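Local coordinates for L-lactate dehydrogenase (Trichomonas vaginalis, PDB 4UUL), which is a lactate/malate dehydrogenase superfamily enzyme that interconverts L-lactate and pyruvate with NAD, and probably also L-malate and oxaloacetate, at residues M156-Q159 with N160-Y163; F315-K318 with D319-E323; T205-V208 with V209-L212; F257-A260 with P261-L265. The protein carries 1 engineered substitution. One frame throughout, in Å; residues are numbered along the deposited sequence.

Interaction 1 of 4, residues M156-Q159 with N160-Y163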
loop_
_atom_site.group_PDB
_atom_site.type_symbol
_atom_site.label_atom_id
_atom_site.label_comp_id
_atom_site.label_asym_id
_atom_site.label_seq_id
_atom_site.Cartn_x
_atom_site.Cartn_y
_atom_site.Cartn_z
ATOM N N MET B 156 -7.030 15.728 -4.667
ATOM C CA MET B 156 -6.395 14.937 -5.738
ATOM C C MET B 156 -7.083 13.610 -6.084
ATOM O O MET B 156 -6.884 13.111 -7.176
ATOM C CB MET B 156 -4.912 14.656 -5.433
ATOM C CG MET B 156 -4.012 15.789 -5.898
ATOM S SD MET B 156 -4.034 16.125 -7.654
ATOM C CE MET B 156 -3.553 14.509 -8.265
ATOM N N LEU B 157 -7.868 13.034 -5.178
ATOM C CA LEU B 157 -8.619 11.857 -5.549
ATOM C C LEU B 157 -9.566 12.178 -6.690
ATOM O O LEU B 157 -9.680 11.401 -7.657
ATOM C CB LEU B 157 -9.386 11.262 -4.378
ATOM C CG LEU B 157 -10.269 10.053 -4.623
ATOM C CD1 LEU B 157 -9.492 8.894 -5.285
ATOM C CD2 LEU B 157 -10.948 9.622 -3.365
ATOM N N ASP B 158 -10.274 13.289 -6.573
ATOM C CA ASP B 158 -11.196 13.668 -7.624
ATOM C C ASP B 158 -10.487 14.025 -8.927
ATOM O O ASP B 158 -10.953 13.677 -10.022
ATOM C CB ASP B 158 -12.032 14.841 -7.157
ATOM C CG ASP B 158 -12.587 14.595 -5.804
ATOM O OD1 ASP B 158 -11.873 14.824 -4.754
ATOM O OD2 ASP B 158 -13.762 14.186 -5.809
ATOM N N GLN B 159 -9.330 14.672 -8.811
ATOM C CA GLN B 159 -8.548 14.947 -9.999
ATOM C C GLN B 159 -8.122 13.653 -10.695
ATOM O O GLN B 159 -8.238 13.526 -11.909
ATOM C CB GLN B 159 -7.317 15.817 -9.683
ATOM C CG GLN B 159 -6.486 16.040 -10.917
ATOM C CD GLN B 159 -5.359 17.032 -10.740
ATOM O OE1 GLN B 159 -5.614 18.149 -10.295
ATOM N NE2 GLN B 159 -4.169 16.706 -11.187
ATOM N N ASN B 160 -7.609 12.699 -9.935
ATOM C CA ASN B 160 -7.168 11.425 -10.484
ATOM C C ASN B 160 -8.331 10.699 -11.142
ATOM O O ASN B 160 -8.165 10.136 -12.242
ATOM C CB ASN B 160 -6.453 10.570 -9.431
ATOM C CG ASN B 160 -5.085 11.104 -9.108
ATOM O OD1 ASN B 160 -4.449 11.777 -9.920
ATOM N ND2 ASN B 160 -4.597 10.761 -7.942
ATOM N N ARG B 161 -9.491 10.691 -10.492
ATOM C CA ARG B 161 -10.670 10.094 -11.086
ATOM C C ARG B 161 -10.976 10.728 -12.428
ATOM O O ARG B 161 -11.343 10.046 -13.401
ATOM C CB ARG B 161 -11.895 10.216 -10.200
ATOM C CG ARG B 161 -11.879 9.299 -9.032
ATOM C CD ARG B 161 -12.963 9.594 -8.059
ATOM N NE ARG B 161 -13.060 8.600 -7.008
ATOM C CZ ARG B 161 -13.657 8.782 -5.852
ATOM N NH1 ARG B 161 -14.154 10.001 -5.544
ATOM N NH2 ARG B 161 -13.678 7.780 -5.017
ATOM N N ALA B 162 -10.914 12.058 -12.469
ATOM C CA ALA B 162 -11.255 12.781 -13.685
ATOM C C ALA B 162 -10.279 12.507 -14.806
ATOM O O ALA B 162 -10.680 12.320 -15.963
ATOM C CB ALA B 162 -11.315 14.274 -13.394
ATOM N N TYR B 163 -8.990 12.416 -14.471
ATOM C CA TYR B 163 -8.013 12.088 -15.504
ATOM C C TYR B 163 -8.248 10.714 -16.117
ATOM O O TYR B 163 -8.185 10.567 -17.340
ATOM C CB TYR B 163 -6.570 12.160 -14.956
ATOM C CG TYR B 163 -5.885 13.498 -15.180
ATOM C CD1 TYR B 163 -5.160 13.757 -16.331
ATOM C CD2 TYR B 163 -5.965 14.518 -14.231
ATOM C CE1 TYR B 163 -4.551 14.983 -16.524
ATOM C CE2 TYR B 163 -5.357 15.748 -14.399
ATOM C CZ TYR B 163 -4.633 15.965 -15.564
ATOM O OH TYR B 163 -4.017 17.174 -15.780
HETATM O O HOH W 1 -14.640 12.244 -7.282
HETATM O O HOH W 2 -3.982 13.749 -11.766
#

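Interaction 2 of 4, residues F315-K318 with D319-E323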
loop_
_atom_site.group_PDB
_atom_site.type_symbol
_atom_site.label_atom_id
_atom_site.label_comp_id
_atom_site.label_asym_id
_atom_site.label_seq_id
_atom_site.Cartn_x
_atom_site.Cartn_y
_atom_site.Cartn_z
ATOM N N PHE B 315 -20.719 29.685 -7.415
ATOM C CA PHE B 315 -21.657 28.860 -6.661
ATOM C C PHE B 315 -20.910 28.074 -5.573
ATOM O O PHE B 315 -21.372 27.943 -4.440
ATOM C CB PHE B 315 -22.367 27.891 -7.605
ATOM C CG PHE B 315 -23.423 27.072 -6.978
ATOM C CD1 PHE B 315 -24.723 27.551 -6.883
ATOM C CD2 PHE B 315 -23.153 25.811 -6.515
ATOM C CE1 PHE B 315 -25.725 26.781 -6.325
ATOM C CE2 PHE B 315 -24.131 25.031 -5.916
ATOM C CZ PHE B 315 -25.439 25.513 -5.837
ATOM N N THR B 316 -19.740 27.498 -5.892
ATOM C CA THR B 316 -18.995 26.701 -4.918
ATOM C C THR B 316 -18.369 27.617 -3.878
ATOM O O THR B 316 -18.292 27.260 -2.693
ATOM C CB THR B 316 -18.005 25.759 -5.602
ATOM O OG1 THR B 316 -17.548 24.786 -4.640
ATOM C CG2 THR B 316 -16.779 26.495 -6.134
ATOM N N GLU B 317 -17.971 28.828 -4.243
ATOM C CA GLU B 317 -17.528 29.815 -3.266
ATOM C C GLU B 317 -18.617 30.122 -2.257
ATOM O O GLU B 317 -18.414 30.099 -1.037
ATOM C CB GLU B 317 -17.096 31.091 -3.978
ATOM C CG GLU B 317 -16.720 32.282 -3.085
ATOM C CD GLU B 317 -16.544 33.536 -3.904
ATOM O OE1 GLU B 317 -17.450 33.900 -4.659
ATOM O OE2 GLU B 317 -15.534 34.141 -3.777
ATOM N N LYS B 318 -19.813 30.412 -2.767
ATOM C CA LYS B 318 -20.958 30.699 -1.896
ATOM C C LYS B 318 -21.217 29.505 -0.956
ATOM O O LYS B 318 -21.448 29.658 0.246
ATOM C CB LYS B 318 -22.197 31.010 -2.774
ATOM C CG LYS B 318 -23.438 31.318 -1.977
ATOM C CD LYS B 318 -24.568 31.758 -2.945
ATOM C CE LYS B 318 -25.897 32.077 -2.286
ATOM N NZ LYS B 318 -26.478 30.950 -1.610
ATOM N N ASP B 319 -21.153 28.287 -1.499
ATOM C CA ASP B 319 -21.353 27.062 -0.727
ATOM C C ASP B 319 -20.336 26.967 0.407
ATOM O O ASP B 319 -20.707 26.688 1.561
ATOM C CB ASP B 319 -21.212 25.882 -1.667
ATOM C CG ASP B 319 -21.463 24.576 -1.063
ATOM O OD1 ASP B 319 -22.346 24.459 -0.212
ATOM O OD2 ASP B 319 -20.783 23.582 -1.461
ATOM N N LEU B 320 -19.068 27.246 0.131
ATOM C CA LEU B 320 -18.048 27.173 1.186
ATOM C C LEU B 320 -18.267 28.186 2.273
ATOM O O LEU B 320 -18.095 27.856 3.445
ATOM C CB LEU B 320 -16.673 27.315 0.576
ATOM C CG LEU B 320 -16.163 26.058 -0.115
ATOM C CD1 LEU B 320 -15.095 26.430 -1.138
ATOM C CD2 LEU B 320 -15.646 25.085 0.897
ATOM N N PHE B 321 -18.651 29.409 1.922
ATOM C CA PHE B 321 -18.883 30.395 2.960
ATOM C C PHE B 321 -20.074 29.963 3.824
ATOM O O PHE B 321 -20.109 30.193 5.038
ATOM C CB PHE B 321 -19.070 31.815 2.360
ATOM C CG PHE B 321 -17.747 32.479 2.101
ATOM C CD1 PHE B 321 -17.056 33.131 3.118
ATOM C CD2 PHE B 321 -17.146 32.370 0.858
ATOM C CE1 PHE B 321 -15.808 33.701 2.923
ATOM C CE2 PHE B 321 -15.872 32.891 0.641
ATOM C CZ PHE B 321 -15.224 33.578 1.655
ATOM N N HIS B 322 -21.080 29.387 3.200
ATOM C CA HIS B 322 -22.233 28.871 3.944
ATOM C C HIS B 322 -21.843 27.730 4.894
ATOM O O HIS B 322 -22.276 27.709 6.044
ATOM C CB HIS B 322 -23.302 28.434 2.973
ATOM C CG HIS B 322 -24.536 28.005 3.654
ATOM N ND1 HIS B 322 -25.199 28.808 4.553
ATOM C CD2 HIS B 322 -25.211 26.838 3.619
ATOM C CE1 HIS B 322 -26.226 28.152 5.046
ATOM N NE2 HIS B 322 -26.273 26.965 4.479
ATOM N N GLU B 323 -21.038 26.788 4.439
ATOM C CA GLU B 323 -20.622 25.715 5.318
ATOM C C GLU B 323 -19.849 26.249 6.530
ATOM O O GLU B 323 -19.996 25.786 7.662
ATOM C CB GLU B 323 -19.751 24.673 4.632
ATOM C CG GLU B 323 -20.435 23.883 3.529
ATOM C CD GLU B 323 -19.649 22.634 3.149
ATOM O OE1 GLU B 323 -18.543 22.388 3.706
ATOM O OE2 GLU B 323 -20.132 21.872 2.319
#

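Interaction 3 of 4, residues T205-V208 with V209-L212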
loop_
_atom_site.group_PDB
_atom_site.type_symbol
_atom_site.label_atom_id
_atom_site.label_comp_id
_atom_site.label_asym_id
_atom_site.label_seq_id
_atom_site.Cartn_x
_atom_site.Cartn_y
_atom_site.Cartn_z
ATOM N N THR B 205 -2.323 17.859 -30.850
ATOM C CA THR B 205 -2.801 18.343 -29.572
ATOM C C THR B 205 -4.054 19.162 -29.809
ATOM O O THR B 205 -4.065 20.056 -30.651
ATOM C CB THR B 205 -1.735 19.166 -28.849
ATOM O OG1 THR B 205 -0.614 18.329 -28.550
ATOM C CG2 THR B 205 -2.277 19.709 -27.559
ATOM N N GLN B 206 -5.111 18.849 -29.060
ATOM C CA GLN B 206 -6.391 19.552 -29.142
ATOM C C GLN B 206 -6.964 19.804 -27.754
ATOM O O GLN B 206 -6.557 19.191 -26.785
ATOM C CB GLN B 206 -7.439 18.736 -29.890
ATOM C CG GLN B 206 -7.063 18.329 -31.297
ATOM C CD GLN B 206 -8.228 17.709 -32.013
ATOM O OE1 GLN B 206 -8.351 16.485 -32.059
ATOM N NE2 GLN B 206 -9.116 18.549 -32.554
ATOM N N LYS B 207 -7.934 20.705 -27.667
ATOM C CA LYS B 207 -8.683 20.920 -26.452
ATOM C C LYS B 207 -9.733 19.840 -26.285
ATOM O O LYS B 207 -10.458 19.487 -27.219
ATOM C CB LYS B 207 -9.374 22.282 -26.444
ATOM C CG LYS B 207 -8.440 23.444 -26.184
ATOM C CD LYS B 207 -9.206 24.773 -26.237
ATOM C CE LYS B 207 -10.041 25.011 -25.036
ATOM N NZ LYS B 207 -9.144 25.193 -23.894
ATOM N N VAL B 208 -9.810 19.305 -25.074
ATOM C CA VAL B 208 -10.776 18.278 -24.787
ATOM C C VAL B 208 -12.186 18.726 -25.138
ATOM O O VAL B 208 -12.937 17.983 -25.739
ATOM C CB VAL B 208 -10.671 17.854 -23.304
ATOM C CG1 VAL B 208 -11.813 16.925 -22.886
ATOM C CG2 VAL B 208 -9.313 17.197 -23.047
ATOM N N VAL B 209 -12.565 19.958 -24.786
ATOM C CA VAL B 209 -13.964 20.376 -25.007
ATOM C C VAL B 209 -14.263 20.648 -26.489
ATOM O O VAL B 209 -15.424 20.794 -26.881
ATOM C CB VAL B 209 -14.352 21.629 -24.207
ATOM C CG1 VAL B 209 -14.307 21.313 -22.714
ATOM C CG2 VAL B 209 -13.467 22.809 -24.599
ATOM N N ASP B 210 -13.229 20.684 -27.332
ATOM C CA ASP B 210 -13.419 20.868 -28.775
ATOM C C ASP B 210 -13.662 19.548 -29.469
ATOM O O ASP B 210 -14.042 19.537 -30.631
ATOM C CB ASP B 210 -12.206 21.538 -29.404
ATOM C CG ASP B 210 -12.068 23.004 -29.023
ATOM O OD1 ASP B 210 -13.023 23.578 -28.455
ATOM O OD2 ASP B 210 -10.992 23.578 -29.294
ATOM N N VAL B 211 -13.391 18.444 -28.773
ATOM C CA VAL B 211 -13.523 17.115 -29.334
ATOM C C VAL B 211 -14.693 16.366 -28.725
ATOM O O VAL B 211 -15.447 15.746 -29.427
ATOM C CB VAL B 211 -12.222 16.328 -29.180
ATOM C CG1 VAL B 211 -12.403 14.890 -29.634
ATOM C CG2 VAL B 211 -11.115 16.993 -29.983
ATOM N N LEU B 212 -14.823 16.401 -27.404
ATOM C CA LEU B 212 -15.924 15.720 -26.737
ATOM C C LEU B 212 -17.246 16.487 -26.842
ATOM O O LEU B 212 -17.268 17.733 -26.882
ATOM C CB LEU B 212 -15.575 15.415 -25.271
ATOM C CG LEU B 212 -14.410 14.436 -25.159
ATOM C CD1 LEU B 212 -14.121 14.158 -23.701
ATOM C CD2 LEU B 212 -14.669 13.118 -25.914
HETATM O O HOH W 3 -8.853 22.277 -29.966
#

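Interaction 4 of 4, residues F257-A260 with P261-L265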
loop_
_atom_site.group_PDB
_atom_site.type_symbol
_atom_site.label_atom_id
_atom_site.label_comp_id
_atom_site.label_asym_id
_atom_site.label_seq_id
_atom_site.Cartn_x
_atom_site.Cartn_y
_atom_site.Cartn_z
ATOM N N PHE B 257 8.199 18.646 -1.277
ATOM C CA PHE B 257 9.412 18.683 -2.120
ATOM C C PHE B 257 9.238 19.337 -3.473
ATOM O O PHE B 257 10.223 19.529 -4.193
ATOM C CB PHE B 257 10.002 17.278 -2.300
ATOM C CG PHE B 257 10.265 16.587 -0.998
ATOM C CD1 PHE B 257 11.261 17.055 -0.159
ATOM C CD2 PHE B 257 9.501 15.508 -0.594
ATOM C CE1 PHE B 257 11.490 16.476 1.050
ATOM C CE2 PHE B 257 9.755 14.906 0.635
ATOM C CZ PHE B 257 10.744 15.396 1.435
ATOM N N GLY B 258 8.013 19.740 -3.805
ATOM C CA GLY B 258 7.775 20.432 -5.060
ATOM C C GLY B 258 7.181 19.574 -6.144
ATOM O O GLY B 258 7.294 18.352 -6.125
ATOM N N THR B 259 6.481 20.225 -7.062
ATOM C CA THR B 259 5.906 19.555 -8.218
ATOM C C THR B 259 6.843 19.603 -9.414
ATOM O O THR B 259 7.813 20.375 -9.424
ATOM C CB THR B 259 4.559 20.208 -8.565
ATOM O OG1 THR B 259 4.729 21.632 -8.684
ATOM C CG2 THR B 259 3.533 19.902 -7.510
ATOM N N ALA B 260 6.531 18.779 -10.414
ATOM C CA ALA B 260 7.362 18.588 -11.600
ATOM C C ALA B 260 7.014 19.615 -12.672
ATOM O O ALA B 260 5.968 20.217 -12.617
ATOM C CB ALA B 260 7.146 17.183 -12.143
ATOM N N PRO B 261 7.910 19.857 -13.634
ATOM C CA PRO B 261 7.612 20.870 -14.658
ATOM C C PRO B 261 6.302 20.539 -15.374
ATOM O O PRO B 261 6.078 19.412 -15.804
ATOM C CB PRO B 261 8.805 20.786 -15.611
ATOM C CG PRO B 261 9.918 20.241 -14.752
ATOM C CD PRO B 261 9.246 19.267 -13.841
ATOM N N GLY B 262 5.417 21.524 -15.446
ATOM C CA GLY B 262 4.173 21.353 -16.160
ATOM C C GLY B 262 3.082 20.717 -15.314
ATOM O O GLY B 262 1.902 20.714 -15.693
ATOM N N GLU B 263 3.441 20.191 -14.138
ATOM C CA GLU B 263 2.468 19.523 -13.300
ATOM C C GLU B 263 1.529 20.502 -12.584
ATOM O O GLU B 263 1.975 21.504 -12.047
ATOM C CB GLU B 263 3.179 18.673 -12.266
ATOM C CG GLU B 263 2.266 17.775 -11.447
ATOM C CD GLU B 263 3.037 16.818 -10.548
ATOM O OE1 GLU B 263 4.108 17.209 -10.015
ATOM O OE2 GLU B 263 2.602 15.653 -10.447
ATOM N N VAL B 264 0.240 20.199 -12.640
ATOM C CA VAL B 264 -0.795 21.003 -12.037
ATOM C C VAL B 264 -1.619 20.086 -11.147
ATOM O O VAL B 264 -2.292 19.152 -11.639
ATOM C CB VAL B 264 -1.691 21.674 -13.093
ATOM C CG1 VAL B 264 -2.821 22.433 -12.423
ATOM C CG2 VAL B 264 -0.841 22.644 -13.934
ATOM N N LEU B 265 -1.533 20.321 -9.826
ATOM C CA LEU B 265 -2.271 19.512 -8.862
ATOM C C LEU B 265 -3.361 20.332 -8.183
ATOM O O LEU B 265 -3.086 21.401 -7.621
ATOM C CB LEU B 265 -1.343 18.993 -7.768
ATOM C CG LEU B 265 -0.173 18.092 -8.234
ATOM C CD1 LEU B 265 0.562 17.542 -7.053
ATOM C CD2 LEU B 265 -0.606 16.997 -9.181
HETATM O O HOH W 4 4.509 22.143 -11.284
#

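Interaction 1 of 4, residues M156-Q159 with N160-Y163
Leu157 lays CD2 over one face of the Arg161 guanidinium, off-centre toward the rim, with CD2 3.7 Å from NH2. At the edge of the same group, in its plane, a water accepts from Arg161 NH1 and donates to Asp158 OD2, which is 2.6 Å from the water oxygen. It joins charges whose own atoms, Asp158 OD2 and Arg161 NH1, are 4.2 Å apart, too far for a direct salt bridge. The Tyr163 ring has Gln159 O at its edge, in plane, 3.4 Å from CD2. Alongside the ring runs the extended Gln159 side chain; CG anti to the backbone N (chi1 178°) brings NE2 to 3.6 Å from Tyr163 CE2, amide and ring planes 46° apart. A second water accepts from Gln159 NE2 and donates to Asn160 OD1. Bends at chi2 and chi3 fold Met156 back, setting CE 3.3 Å from that same Asn160 OD1. Beneath lie ordinary alpha-helical bonds, Asn160 N to Met156 O through Tyr163 N to Gln159 O, in the first turns of helix 156-170.

Outward, Gln159 OE1 bonds Ser266 OG and Asn160 ND2 bonds Gln250 OE1. Asp158 OD1 bonds NE2 of His186, the predicted proton acceptor, and Arg161 NE makes a salt bridge to Asp58 of the second subunit. This is consistent with the Asp-His pair of lactate and malate dehydrogenases. One Asp158 oxygen thus probably orients His186, while the other reaches, through water, an arginine tied to the dimer interface.

Interaction 2 of 4, residues F315-K318 with D319-E323
Glu317 and Phe321 run alongside each other one turn apart on the long C-terminal alpha helix 307-337. The touching branch of the glutamate is its CG, 3.9 Å from Phe321 CE2; the carboxylate lies farther along the extended chain, its plane 65° from that of the ring. Phe321 has CG beside its own backbone N (chi1 -84°), which turns the ring back toward the preceding turn, edge first: CD2 comes 3.2 Å from Glu317 O, roughly level with the ring. That oxygen also accepts the helical bond from Phe321 N at 3.0 Å. Three like bonds, from Asp319 N, Leu320 N and His322 N to the carbonyls four residues back, complete the backbone frame, and Leu320 CG packs on Thr316 O.

One layer out, Glu317 OE2 takes a bond from Lys280 N, while Leu320 and Thr316 rest on Phe285 of strand 284-291. Thr316 OG1 bonds Ser189 OG and Asn185 N, tying the helix to the loop that carries the predicted catalytic His186. On the next turn Asp319, its CG turned away from its own N (chi1 -177°), holds the same loop: OD2 is hydrogen-bonded to Ser189 OG and Asn185 ND2.

Interaction 3 of 4, residues T205-V208 with V209-L212
Val208 and Leu212 pack together where edge strand 204-207 of an antiparallel sheet ends in a short, weakly bonded helical turn. With chi1 at 171°, Val208 sends CG1 opposite its backbone N and alongside the leucine, 3.7 Å from Leu212 CD1. Leu212, its CG beside the backbone N and its chain then extended, runs beside it in much the same direction, and both side chains rest on Leu170 of helix 156-170.

Gln206, on the last part of the strand, crosses Val211 of the turn at about a right angle. The methyl CG2 of Val211 is almost equally far from the amide atoms, 3.5 Å from Gln206 OE1 and 3.6 Å from Gln206 NE2; Phe199 of strand 198-201 touches both residues. Lys207 starts toward the turn, passing CB 3.5 Å from Asp210 OD2. It then bends at chi3 (75°) and again at chi4, carrying NZ to the carbonyl of Thr195 and leaving it 5.9 Å from Asp210 OD2. The aspartate instead holds the strand through a water, which donates to OD2 and accepts from Lys207 N.

The turn opens with an i+3 bond, Asp210 N to Lys207 O at 3.0 Å, given from above the carbonyl plane. It ends with both an i+3 and an i+4 bond to Val208 O: Val211 N comes from above its plane, and Leu212 N, 3.0 Å away, makes a bond almost straight at 176°.

Interaction 4 of 4, residues F257-A260 with P261-L265
Two direct hydrogen bonds join Ala260 and Glu263 across a type II beta turn. Glu263 N donates to Ala260 O at 2.9 Å, the bond that closes the turn, coming from above the carbonyl plane. In return the glutamate side chain, with CG anti to its N (chi1 -172°) and extended, reaches back so that Ala260 N donates to Glu263 OE1 at 2.9 Å. That bond is nearly straight (173°) and arrives on the anti side, somewhat out of the carboxylate plane; the same OE1 lies 3.4 Å from Thr259 CB. Pro261 and Gly262 fill the corners, the glycine with the positive phi of a type II turn.

A water adds indirect bonds. It accepts from Thr259 OG1 (2.7 Å from the water oxygen) and donates to both Ala260 O and Glu263 O, spanning the mouth of the turn.

In apolar contact, the Thr259 and Leu265 side chains pass each other head to tail, Thr259 CG2 3.8 Å from Leu265 CD1.

The loop carries the chain from helix 242-257, left at Gly258, into strand 265-270. Thr259 bonds Val291 of strand 284-291, while Leu265 touches Ala254 of helix 242-257 and Met156 and Gln159 of helix 156-170.

Interactions 1 and 4 touch: Gln159 NE2 lies 3.1 Å from Val264 O, a probable hydrogen bond, and Met156 SD packs 3.9 Å from Leu265 CD2, so the loop 257-265 leads into a strand braced on the helix that bears Asp158. The Asp158 side chain comes within about 3 Å of that of His186, and the Met156 side chain within about 4 Å of that of Leu154, which binds NADH in another structure of this protein. Interaction 2 approaches separately, the Leu320 side chain about 8 Å from that of His186. Interaction 3 is the outlying one, its centre about 19 Å from that of interaction 1, linked to it through the far end of helix 156-170.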